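Local coordinates for protein Cif-like 1 (Burkholderia cenocepacia, PDB 7JQY) that probably hydrolyses epoxides, as a Cif-like member of the alpha/beta-hydrolase fold family that assembles into an octamer, at residues R28-L33 and R37-T42; H66-L71 and Y76-V81; D82-G85 and K91-G94; L108-G113 and P137-K142. The protein carries 1 engineered substitution. One frame throughout, in Å; residues are numbered along the deposited sequence.

Contact 1: R28-L33 and R37-T42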
loop_
_atom_site.group_PDB
_atom_site.type_symbol
_atom_site.label_atom_id
_atom_site.label_comp_id
_atom_site.label_asym_id
_atom_site.label_seq_id
_atom_site.Cartn_x
_atom_site.Cartn_y
_atom_site.Cartn_z
ATOM N N ARG B 28 -2.725 20.381 30.100
ATOM C CA ARG B 28 -2.838 20.769 28.706
ATOM C C ARG B 28 -3.933 21.814 28.597
ATOM O O ARG B 28 -5.029 21.633 29.136
ATOM C CB ARG B 28 -3.150 19.562 27.815
ATOM C CG ARG B 28 -2.127 18.434 27.916
ATOM C CD ARG B 28 -2.462 17.328 26.949
ATOM N NE ARG B 28 -3.021 17.891 25.732
ATOM C CZ ARG B 28 -3.732 17.206 24.847
ATOM N NH1 ARG B 28 -3.970 15.916 25.040
ATOM N NH2 ARG B 28 -4.209 17.813 23.772
ATOM N N ARG B 29 -3.638 22.895 27.884
ATOM C CA ARG B 29 -4.542 24.023 27.759
ATOM C C ARG B 29 -4.490 24.528 26.326
ATOM O O ARG B 29 -3.527 24.287 25.587
ATOM C CB ARG B 29 -4.146 25.158 28.716
ATOM C CG ARG B 29 -5.010 25.341 29.932
ATOM C CD ARG B 29 -4.780 24.266 30.964
ATOM N NE ARG B 29 -5.826 24.307 31.986
ATOM C CZ ARG B 29 -6.578 23.266 32.338
ATOM N NH1 ARG B 29 -6.291 22.054 31.882
ATOM N NH2 ARG B 29 -7.524 23.405 33.261
ATOM N N TYR B 30 -5.530 25.262 25.955
ATOM C CA TYR B 30 -5.626 25.908 24.657
ATOM C C TYR B 30 -5.795 27.403 24.864
ATOM O O TYR B 30 -6.351 27.850 25.872
ATOM C CB TYR B 30 -6.804 25.389 23.826
ATOM C CG TYR B 30 -6.671 23.968 23.325
ATOM C CD1 TYR B 30 -7.455 22.952 23.859
ATOM C CD2 TYR B 30 -5.795 23.648 22.300
ATOM C CE1 TYR B 30 -7.347 21.643 23.399
ATOM C CE2 TYR B 30 -5.683 22.355 21.832
ATOM C CZ TYR B 30 -6.462 21.355 22.381
ATOM O OH TYR B 30 -6.356 20.062 21.919
ATOM N N ALA B 31 -5.293 28.175 23.909
ATOM C CA ALA B 31 -5.506 29.613 23.891
ATOM C C ALA B 31 -6.036 29.984 22.521
ATOM O O ALA B 31 -5.382 29.726 21.507
ATOM C CB ALA B 31 -4.221 30.378 24.202
ATOM N N GLN B 32 -7.227 30.552 22.485
ATOM C CA GLN B 32 -7.798 31.002 21.230
ATOM C C GLN B 32 -7.229 32.383 20.952
ATOM O O GLN B 32 -7.403 33.306 21.753
ATOM C CB GLN B 32 -9.327 31.018 21.285
ATOM C CG GLN B 32 -9.997 31.183 19.928
ATOM C CD GLN B 32 -9.741 30.000 19.014
ATOM O OE1 GLN B 32 -9.956 28.855 19.398
ATOM N NE2 GLN B 32 -9.253 30.272 17.805
ATOM N N LEU B 33 -6.519 32.514 19.845
ATOM C CA LEU B 33 -6.106 33.830 19.414
ATOM C C LEU B 33 -7.181 34.294 18.452
ATOM O O LEU B 33 -8.259 33.697 18.395
ATOM C CB LEU B 33 -4.705 33.786 18.812
ATOM C CG LEU B 33 -3.723 33.095 19.760
ATOM C CD1 LEU B 33 -2.283 33.207 19.265
ATOM C CD2 LEU B 33 -3.864 33.666 21.167
ATOM N N ARG B 37 -5.835 28.731 17.086
ATOM C CA ARG B 37 -5.766 28.197 18.451
ATOM C C ARG B 37 -4.405 27.556 18.718
ATOM O O ARG B 37 -3.932 26.739 17.918
ATOM C CB ARG B 37 -6.880 27.172 18.701
ATOM C CG ARG B 37 -6.904 26.571 20.124
ATOM C CD ARG B 37 -8.136 25.667 20.330
ATOM N NE ARG B 37 -7.944 24.388 19.654
ATOM C CZ ARG B 37 -8.773 23.349 19.712
ATOM N NH1 ARG B 37 -9.893 23.407 20.424
ATOM N NH2 ARG B 37 -8.471 22.238 19.047
ATOM N N LEU B 38 -3.779 27.934 19.836
ATOM C CA LEU B 38 -2.495 27.386 20.244
ATOM C C LEU B 38 -2.672 26.483 21.458
ATOM O O LEU B 38 -3.434 26.800 22.378
ATOM C CB LEU B 38 -1.478 28.486 20.582
ATOM C CG LEU B 38 -0.934 29.337 19.434
ATOM C CD1 LEU B 38 0.350 30.033 19.871
ATOM C CD2 LEU B 38 -0.712 28.521 18.170
ATOM N N HIS B 39 -1.946 25.366 21.449
ATOM C CA HIS B 39 -1.900 24.408 22.543
ATOM C C HIS B 39 -0.638 24.625 23.368
ATOM O O HIS B 39 0.429 24.927 22.825
ATOM C CB HIS B 39 -1.944 22.982 21.986
ATOM C CG HIS B 39 -1.683 21.916 23.000
ATOM N ND1 HIS B 39 -0.457 21.299 23.129
ATOM C CD2 HIS B 39 -2.497 21.330 23.911
ATOM C CE1 HIS B 39 -0.521 20.393 24.088
ATOM N NE2 HIS B 39 -1.749 20.391 24.577
ATOM N N TYR B 40 -0.758 24.482 24.683
ATOM C CA TYR B 40 0.399 24.652 25.544
ATOM C C TYR B 40 0.202 23.820 26.792
ATOM O O TYR B 40 -0.919 23.447 27.153
ATOM C CB TYR B 40 0.652 26.123 25.922
ATOM C CG TYR B 40 -0.453 26.770 26.740
ATOM C CD1 TYR B 40 -1.644 27.171 26.138
ATOM C CD2 TYR B 40 -0.308 26.973 28.110
ATOM C CE1 TYR B 40 -2.663 27.761 26.880
ATOM C CE2 TYR B 40 -1.317 27.562 28.855
ATOM C CZ TYR B 40 -2.491 27.950 28.236
ATOM O OH TYR B 40 -3.496 28.531 28.975
ATOM N N VAL B 41 1.316 23.531 27.446
ATOM C CA VAL B 41 1.333 22.773 28.687
ATOM C C VAL B 41 1.877 23.691 29.768
ATOM O O VAL B 41 2.889 24.371 29.554
ATOM C CB VAL B 41 2.177 21.491 28.540
ATOM C CG1 VAL B 41 2.304 20.759 29.856
ATOM C CG2 VAL B 41 1.539 20.589 27.506
ATOM N N THR B 42 1.188 23.748 30.907
ATOM C CA THR B 42 1.541 24.715 31.933
ATOM C C THR B 42 1.492 24.082 33.318
ATOM O O THR B 42 0.732 23.143 33.567
ATOM C CB THR B 42 0.629 25.945 31.890
ATOM O OG1 THR B 42 1.158 26.944 32.768
ATOM C CG2 THR B 42 -0.812 25.586 32.311
#
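Ala31 and Leu38 pair across a beta hairpin, strands 26-32 and 37-43, which makes one border of the alpha/beta-hydrolase sheet within this chain. Ala31 N binds Leu38 O at 2.8 Å, Leu38 N binds Ala31 O at 2.9 Å, and Arg29 with Tyr40 repeats this antiparallel hydrogen-bonded pattern two residues along. The side chains of these two pairs share the tightly packed face, under helix 98-111. Tyr40 holds its CG between the backbone N and the carbonyl carbon (chi1 63°), a rotamer that leans the ring across the partner strand. Arg29 CB then lies over the ring face in a CH-pi contact, 3.3 Å from Tyr40 CZ, while Ala31 CB sits 4.1 Å from Tyr40 CE1. A methyl suits position 31, because Leu108 of that helix packs against it. Past CB and CG, the loose end of Arg29 turns away to solvent, its NH1 bonding back to Arg28 O.

The other face is more polar and partly exposed, with Gln32 at its solvent side beside Arg37. There the Arg37 guanidinium lies flat on the Tyr30 ring, the planes only 17° apart and the centres separated by 3.9 Å. This cation-pi stack orients the arginine, whose NH1 and NH2 bind Thr199 O and Lys196 O of the second subunit. His39 uses both ring nitrogens: ND1 is bonded to the carboxylate of Asp82, and NE2 serves as acceptor for Arg28. The Arg28 chain bends at its third torsion, bringing NE within 3.0 Å of His39 NE2, with an N-H...N angle of 150°.

Contact 2: H66-L71 and Y76-V81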
loop_
_atom_site.group_PDB
_atom_site.type_symbol
_atom_site.label_atom_id
_atom_site.label_comp_id
_atom_site.label_asym_id
_atom_site.label_seq_id
_atom_site.Cartn_x
_atom_site.Cartn_y
_atom_site.Cartn_z
ATOM N N HIS B 66 11.912 17.221 30.638
ATOM C CA HIS B 66 12.851 17.072 31.738
ATOM C C HIS B 66 13.300 18.400 32.310
ATOM O O HIS B 66 14.015 18.409 33.316
ATOM C CB HIS B 66 14.095 16.294 31.286
ATOM C CG HIS B 66 13.807 14.891 30.857
ATOM N ND1 HIS B 66 13.279 13.948 31.713
ATOM C CD2 HIS B 66 13.967 14.271 29.662
ATOM C CE1 HIS B 66 13.129 12.806 31.063
ATOM N NE2 HIS B 66 13.542 12.976 29.819
ATOM N N VAL B 67 12.872 19.512 31.719
ATOM C CA VAL B 67 13.241 20.837 32.190
ATOM C C VAL B 67 12.109 21.500 32.969
ATOM O O VAL B 67 12.354 22.133 33.995
ATOM C CB VAL B 67 13.683 21.703 30.992
ATOM C CG1 VAL B 67 13.839 23.157 31.405
ATOM C CG2 VAL B 67 15.005 21.178 30.418
ATOM N N MET B 68 10.860 21.321 32.531
ATOM C CA MET B 68 9.738 22.008 33.178
ATOM C C MET B 68 9.544 21.665 34.652
ATOM O O MET B 68 9.128 22.563 35.407
ATOM C CB MET B 68 8.445 21.732 32.400
ATOM C CG MET B 68 8.550 22.092 30.939
ATOM S SD MET B 68 7.400 21.177 29.897
ATOM C CE MET B 68 5.833 21.763 30.539
ATOM N N PRO B 69 9.749 20.426 35.120
ATOM C CA PRO B 69 9.573 20.177 36.563
ATOM C C PRO B 69 10.498 21.010 37.436
ATOM O O PRO B 69 10.038 21.644 38.397
ATOM C CB PRO B 69 9.860 18.674 36.693
ATOM C CG PRO B 69 9.576 18.116 35.362
ATOM C CD PRO B 69 9.997 19.169 34.389
ATOM N N ALA B 70 11.801 21.018 37.129
ATOM C CA ALA B 70 12.754 21.764 37.947
ATOM C C ALA B 70 12.479 23.266 37.905
ATOM O O ALA B 70 12.656 23.960 38.910
ATOM C CB ALA B 70 14.184 21.458 37.498
ATOM N N LEU B 71 12.051 23.788 36.748
ATOM C CA LEU B 71 11.711 25.206 36.671
ATOM C C LEU B 71 10.517 25.531 37.555
ATOM O O LEU B 71 10.528 26.522 38.292
ATOM C CB LEU B 71 11.410 25.599 35.222
ATOM C CG LEU B 71 12.594 25.741 34.273
ATOM C CD1 LEU B 71 12.108 26.097 32.887
ATOM C CD2 LEU B 71 13.546 26.802 34.807
ATOM N N TYR B 76 8.723 29.050 39.299
ATOM C CA TYR B 76 8.443 29.630 37.994
ATOM C C TYR B 76 7.135 29.091 37.426
ATOM O O TYR B 76 6.744 27.944 37.667
ATOM C CB TYR B 76 9.594 29.351 37.027
ATOM C CG TYR B 76 10.847 30.123 37.375
ATOM C CD1 TYR B 76 10.901 31.502 37.217
ATOM C CD2 TYR B 76 11.968 29.474 37.887
ATOM C CE1 TYR B 76 12.046 32.217 37.547
ATOM C CE2 TYR B 76 13.118 30.178 38.218
ATOM C CZ TYR B 76 13.151 31.548 38.046
ATOM O OH TYR B 76 14.284 32.250 38.372
ATOM N N ARG B 77 6.446 29.948 36.678
ATOM C CA ARG B 77 5.225 29.565 35.973
ATOM C C ARG B 77 5.610 29.126 34.564
ATOM O O ARG B 77 5.807 29.959 33.674
ATOM C CB ARG B 77 4.233 30.722 35.961
ATOM C CG ARG B 77 2.824 30.356 35.484
ATOM C CD ARG B 77 1.950 31.602 35.451
ATOM N NE ARG B 77 0.648 31.369 34.840
ATOM C CZ ARG B 77 -0.188 32.338 34.488
ATOM N NH1 ARG B 77 0.146 33.607 34.686
ATOM N NH2 ARG B 77 -1.355 32.043 33.936
ATOM N N VAL B 78 5.684 27.812 34.350
ATOM C CA VAL B 78 6.188 27.272 33.090
ATOM C C VAL B 78 5.070 27.219 32.059
ATOM O O VAL B 78 3.956 26.758 32.344
ATOM C CB VAL B 78 6.815 25.887 33.298
ATOM C CG1 VAL B 78 7.551 25.465 32.035
ATOM C CG2 VAL B 78 7.781 25.911 34.480
ATOM N N VAL B 79 5.367 27.700 30.855
ATOM C CA VAL B 79 4.452 27.656 29.722
ATOM C C VAL B 79 5.237 27.110 28.533
ATOM O O VAL B 79 5.998 27.847 27.894
ATOM C CB VAL B 79 3.861 29.031 29.397
ATOM C CG1 VAL B 79 2.959 28.948 28.163
ATOM C CG2 VAL B 79 3.090 29.571 30.591
ATOM N N ALA B 80 5.034 25.832 28.212
ATOM C CA ALA B 80 5.643 25.208 27.044
ATOM C C ALA B 80 4.593 25.156 25.947
ATOM O O ALA B 80 3.558 24.499 26.106
ATOM C CB ALA B 80 6.165 23.807 27.368
ATOM N N VAL B 81 4.845 25.866 24.853
ATOM C CA VAL B 81 3.850 26.127 23.819
ATOM C C VAL B 81 4.153 25.285 22.587
ATOM O O VAL B 81 5.307 25.193 22.154
ATOM C CB VAL B 81 3.820 27.628 23.454
ATOM C CG1 VAL B 81 2.659 27.933 22.523
ATOM C CG2 VAL B 81 3.763 28.477 24.706
#
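Val78 presents its two methyl branches to different residues of helix 68-73. CG1 stands anti to the backbone N (chi1 -170°) and meets Met68 CG at 3.7 Å; CG2, on the other branch, meets Leu71 CB, also at 3.7 Å. Met68 and Leu71 are three residues apart on the helix, roughly one turn, so a beta-branched residue on the strand can touch both. Farther along the strand, the flexible thioether of Met68 bends at its last torsion (chi3 63°) and lays its CE methyl 3.8 Å from Ala80 CB. Alanine is small enough to let that end of the methionine settle on the sheet; Val41 of the neighbouring strand and Trp61 of a loop also touch Met68. Together these contacts seat the helix on strand 77-82 within the beta-alpha-beta unit of strands 50-54 and 77-82, a building block of the alpha/beta-hydrolase fold.

Outward, toward the beginning of the strand, the packing turns polar. Leu71 CD2 still approaches the Tyr76 ring, at 4.4 Å from Tyr76 CD2, but the principal partner is now the Leu71 carbonyl. Tyr76 N donates to Leu71 O over a rather long 3.3 Å, from a position tilted off the carbonyl plane. The same oxygen lies at the edge of the tyrosine ring, 3.3 Å from Tyr76 CD2, and touches Tyr76 CB at 3.2 Å. Across the contact this oxygen thus has one long amide bond and otherwise close contacts with tyrosine carbons, which implies that the helix-to-sheet attachment rests mainly on apolar packing.

Contact 3: D82-G85 and K91-G94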
loop_
_atom_site.group_PDB
_atom_site.type_symbol
_atom_site.label_atom_id
_atom_site.label_comp_id
_atom_site.label_asym_id
_atom_site.label_seq_id
_atom_site.Cartn_x
_atom_site.Cartn_y
_atom_site.Cartn_z
ATOM N N ASP B 82 3.111 24.682 22.013
ATOM C CA ASP B 82 3.169 24.225 20.627
ATOM C C ASP B 82 2.921 25.442 19.748
ATOM O O ASP B 82 1.789 25.935 19.689
ATOM C CB ASP B 82 2.117 23.152 20.346
ATOM C CG ASP B 82 2.450 21.794 20.972
ATOM O OD1 ASP B 82 3.648 21.510 21.233
ATOM O OD2 ASP B 82 1.495 20.998 21.177
ATOM N N TYR B 83 3.954 25.933 19.055
ATOM C CA TYR B 83 3.727 27.148 18.280
ATOM C C TYR B 83 2.846 26.854 17.066
ATOM O O TYR B 83 2.490 25.705 16.789
ATOM C CB TYR B 83 5.045 27.828 17.866
ATOM C CG TYR B 83 6.094 27.030 17.122
ATOM C CD1 TYR B 83 5.788 26.287 15.994
ATOM C CD2 TYR B 83 7.431 27.092 17.522
ATOM C CE1 TYR B 83 6.773 25.581 15.313
ATOM C CE2 TYR B 83 8.415 26.405 16.856
ATOM C CZ TYR B 83 8.090 25.655 15.750
ATOM O OH TYR B 83 9.089 24.970 15.097
ATOM N N ARG B 84 2.471 27.923 16.356
ATOM C CA ARG B 84 1.576 27.824 15.202
ATOM C C ARG B 84 2.022 26.717 14.256
ATOM O O ARG B 84 3.180 26.686 13.821
ATOM C CB ARG B 84 1.508 29.167 14.458
ATOM C CG ARG B 84 0.670 29.127 13.166
ATOM C CD ARG B 84 0.723 30.449 12.377
ATOM N NE ARG B 84 0.197 31.566 13.159
ATOM C CZ ARG B 84 -0.748 32.413 12.754
ATOM N NH1 ARG B 84 -1.140 33.385 13.564
ATOM N NH2 ARG B 84 -1.286 32.307 11.545
ATOM N N GLY B 85 1.116 25.771 13.997
ATOM C CA GLY B 85 1.366 24.684 13.072
ATOM C C GLY B 85 1.919 23.415 13.693
ATOM O O GLY B 85 1.979 22.386 13.011
ATOM N N LYS B 91 -3.268 24.562 12.384
ATOM C CA LYS B 91 -2.374 24.607 11.228
ATOM C C LYS B 91 -2.976 25.527 10.172
ATOM O O LYS B 91 -3.498 25.057 9.149
ATOM C CB LYS B 91 -2.130 23.215 10.644
ATOM C CG LYS B 91 -1.181 22.346 11.456
ATOM C CD LYS B 91 -1.952 21.407 12.360
ATOM C CE LYS B 91 -1.022 20.559 13.219
ATOM N NZ LYS B 91 -1.766 20.037 14.412
ATOM N N PRO B 92 -2.907 26.846 10.375
ATOM C CA PRO B 92 -3.482 27.769 9.386
ATOM C C PRO B 92 -2.688 27.813 8.085
ATOM O O PRO B 92 -1.645 27.163 7.961
ATOM C CB PRO B 92 -3.453 29.124 10.111
ATOM C CG PRO B 92 -2.381 28.990 11.122
ATOM C CD PRO B 92 -2.375 27.550 11.555
ATOM N N LEU B 93 -3.200 28.561 7.101
ATOM C CA LEU B 93 -2.550 28.653 5.797
ATOM C C LEU B 93 -1.201 29.370 5.885
ATOM O O LEU B 93 -0.213 28.933 5.279
ATOM C CB LEU B 93 -3.478 29.367 4.817
ATOM C CG LEU B 93 -2.943 29.730 3.433
ATOM C CD1 LEU B 93 -2.779 28.490 2.588
ATOM C CD2 LEU B 93 -3.879 30.724 2.762
ATOM N N GLY B 94 -1.142 30.478 6.619
ATOM C CA GLY B 94 0.063 31.271 6.670
ATOM C C GLY B 94 0.398 31.779 8.057
ATOM O O GLY B 94 -0.150 31.287 9.047
#
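Arg84 NH2 donates to Gly94 O at 2.9 Å, the one hydrogen bond between residues 82-85 and 91-94, two parts of the loop that leads from strand 77-82 to helix 98-111 in the alpha/beta-hydrolase fold. The bond is bent, with an N-H...O angle of 142°, and the oxygen lies somewhat off the guanidinium plane. The arginine is anchored a second time by a salt bridge from NE to Asp104 OD1 on that helix.

Apolar contact comes next. Arg84 reaches out with CG anti to the backbone N (chi1 176°), which carries its methylenes past Pro92: Arg84 CG and Arg84 CD each lie 3.7 Å from Pro92 CG. The compact ring of a proline suits a place beside an aliphatic stem.

A third kind of contact is made by lysine methylenes and a backbone oxygen. Lys91 CG and Lys91 CE each lie 3.5 Å from Gly85 O, while its NZ goes on to hydrogen-bond Gly87 O and Ser89 O. Gly85 has a positive phi (93°), at which a side chain would collide with the preceding carbonyl, a backbone shape that suits glycine at this point of the loop.

Arginine and lysine thus both act through two chemistries, aliphatic stems resting on neighbours and charged ends binding main-chain carbonyls. Side-chain donors of the loop therefore bind its own carbonyl oxygens, and the Arg84-Asp104 salt bridge ties it to helix 98-111, with Asp104 probably balancing the charge of Arg84.

Contact 4: L108-G113 and P137-K142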
loop_
_atom_site.group_PDB
_atom_site.type_symbol
_atom_site.label_atom_id
_atom_site.label_comp_id
_atom_site.label_asym_id
_atom_site.label_seq_id
_atom_site.Cartn_x
_atom_site.Cartn_y
_atom_site.Cartn_z
ATOM N N LEU B 108 -0.702 35.057 23.480
ATOM C CA LEU B 108 -1.024 34.030 24.465
ATOM C C LEU B 108 -0.509 34.406 25.850
ATOM O O LEU B 108 -1.186 34.167 26.854
ATOM C CB LEU B 108 -0.422 32.690 24.020
ATOM C CG LEU B 108 -0.479 31.456 24.930
ATOM C CD1 LEU B 108 -0.456 30.189 24.083
ATOM C CD2 LEU B 108 0.648 31.416 25.955
ATOM N N VAL B 109 0.684 34.998 25.925
ATOM C CA VAL B 109 1.201 35.452 27.213
ATOM C C VAL B 109 0.304 36.541 27.784
ATOM O O VAL B 109 0.026 36.576 28.990
ATOM C CB VAL B 109 2.651 35.952 27.068
ATOM C CG1 VAL B 109 3.091 36.648 28.349
ATOM C CG2 VAL B 109 3.592 34.807 26.708
ATOM N N HIS B 110 -0.151 37.455 26.926
ATOM C CA HIS B 110 -1.041 38.511 27.386
ATOM C C HIS B 110 -2.383 37.950 27.842
ATOM O O HIS B 110 -2.961 38.452 28.809
ATOM C CB HIS B 110 -1.204 39.557 26.284
ATOM C CG HIS B 110 0.032 40.374 26.057
ATOM N ND1 HIS B 110 -0.005 41.671 25.591
ATOM C CD2 HIS B 110 1.343 40.082 26.253
ATOM C CE1 HIS B 110 1.229 42.139 25.500
ATOM N NE2 HIS B 110 2.065 41.195 25.896
ATOM N N GLN B 111 -2.875 36.895 27.186
ATOM C CA GLN B 111 -4.127 36.288 27.623
ATOM C C GLN B 111 -3.985 35.612 28.977
ATOM O O GLN B 111 -4.974 35.502 29.706
ATOM C CB GLN B 111 -4.622 35.263 26.603
ATOM C CG GLN B 111 -5.295 35.838 25.389
ATOM C CD GLN B 111 -6.078 34.779 24.640
ATOM O OE1 GLN B 111 -6.242 33.659 25.131
ATOM N NE2 GLN B 111 -6.547 35.117 23.441
ATOM N N LEU B 112 -2.778 35.196 29.350
ATOM C CA LEU B 112 -2.566 34.580 30.648
ATOM C C LEU B 112 -2.300 35.606 31.731
ATOM O O LEU B 112 -2.008 35.227 32.870
ATOM C CB LEU B 112 -1.401 33.590 30.579
ATOM C CG LEU B 112 -1.681 32.352 29.732
ATOM C CD1 LEU B 112 -0.500 31.412 29.724
ATOM C CD2 LEU B 112 -2.919 31.652 30.263
ATOM N N GLY B 113 -2.424 36.892 31.414
ATOM C CA GLY B 113 -2.289 37.918 32.418
ATOM C C GLY B 113 -0.877 38.395 32.643
ATOM O O GLY B 113 -0.653 39.219 33.538
ATOM N N PRO B 137 11.290 44.464 23.399
ATOM C CA PRO B 137 12.431 44.212 24.300
ATOM C C PRO B 137 12.137 44.460 25.771
ATOM O O PRO B 137 12.718 43.783 26.631
ATOM C CB PRO B 137 13.511 45.172 23.780
ATOM C CG PRO B 137 13.006 45.694 22.459
ATOM C CD PRO B 137 11.527 45.603 22.494
ATOM N N THR B 138 11.278 45.429 26.100
ATOM C CA THR B 138 10.965 45.679 27.504
ATOM C C THR B 138 10.258 44.489 28.141
ATOM O O THR B 138 10.330 44.304 29.362
ATOM C CB THR B 138 10.140 46.960 27.651
ATOM O OG1 THR B 138 8.874 46.801 27.003
ATOM C CG2 THR B 138 10.885 48.145 27.025
ATOM N N GLU B 139 9.565 43.683 27.334
ATOM C CA GLU B 139 8.757 42.578 27.830
ATOM C C GLU B 139 9.544 41.290 28.053
ATOM O O GLU B 139 9.001 40.353 28.646
ATOM C CB GLU B 139 7.594 42.307 26.865
ATOM C CG GLU B 139 6.674 43.503 26.707
ATOM C CD GLU B 139 5.517 43.251 25.760
ATOM O OE1 GLU B 139 5.131 42.073 25.586
ATOM O OE2 GLU B 139 4.989 44.241 25.197
ATOM N N ILE B 140 10.799 41.216 27.622
ATOM C CA ILE B 140 11.630 40.031 27.814
ATOM C C ILE B 140 12.642 40.350 28.905
ATOM O O ILE B 140 13.570 41.138 28.693
ATOM C CB ILE B 140 12.334 39.609 26.516
ATOM C CG1 ILE B 140 11.318 39.272 25.424
ATOM C CG2 ILE B 140 13.279 38.440 26.767
ATOM C CD1 ILE B 140 10.254 38.277 25.854
ATOM N N VAL B 141 12.468 39.731 30.074
ATOM C CA VAL B 141 13.405 39.930 31.178
ATOM C C VAL B 141 14.764 39.332 30.833
ATOM O O VAL B 141 15.796 40.010 30.884
ATOM C CB VAL B 141 12.838 39.326 32.473
ATOM C CG1 VAL B 141 13.772 39.580 33.641
ATOM C CG2 VAL B 141 11.474 39.888 32.755
ATOM N N LYS B 142 14.779 38.049 30.478
ATOM C CA LYS B 142 15.992 37.342 30.090
ATOM C C LYS B 142 15.653 36.396 28.947
ATOM O O LYS B 142 14.515 35.931 28.821
ATOM C CB LYS B 142 16.602 36.561 31.263
ATOM C CG LYS B 142 17.261 37.433 32.318
ATOM C CD LYS B 142 17.655 36.619 33.535
ATOM C CE LYS B 142 18.244 37.505 34.618
ATOM N NZ LYS B 142 18.295 36.813 35.937
#
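His110 NE2 donates to Glu139 OE1 at 3.2 Å, a histidine-carboxylate hydrogen bond joining the end of helix 98-111 to the 3-10 turn 137-139 that precedes strand 140-146 in the alpha/beta-hydrolase fold. The bond is fairly straight, 160° at the hydrogen. The oxygen sits at the edge of the imidazole and practically in its plane, but the histidine meets the carboxylate from above, 41° out of the carboxylate plane. The two side chains cross at about a right angle, and this polar pair carries the whole touch between the segments.

The next shell fixes the glutamate. Its chain is extended beyond CG (chi2 -180°), long enough to span from the turn to the helix, and its other oxygen, OE2, forms a salt bridge with Arg106 NH2. Arg106 lies one turn before His110 on the same helix, so the carboxylate is gripped by two side chains of that helix, and the arginine would be expected to favour its ionised form. Glutamate suits the place because one carboxylate can serve both. Tyr132 of helix 124-135 packs against Glu139 as well.

His110 lies in the last turn of its helix, which a Schellman motif ends, with Gly113 as the C-prime residue at a positive phi that glycine tolerates readily; Ala114 N bonds back to Val109 O, and Gly113 N lies 3.1 Å from its acceptor, His110 O.

Overall arrangement
The four contacts follow one another along the chain. Contacts 1 to 3 lie at the hairpin end of the alpha/beta-hydrolase sheet, and contact 4 reaches on to the start of strand 140-146. Contact 1 is the hairpin itself, and contact 2 adds strand 77-82, the neighbour of strand 37-43; their centres are 15 Å apart. Contact 3 lies in the loop continuing that strand, its centre about 12 Å from that of contact 1. Contact 4 joins the end of helix 98-111 to the turn before strand 140-146 and touches contacts 1 and 2, its centre 16 Å from each. Strand 77-82, the loop after it and helix 98-111 thus all pack against the hairpin, which also meets a second subunit of the octamer.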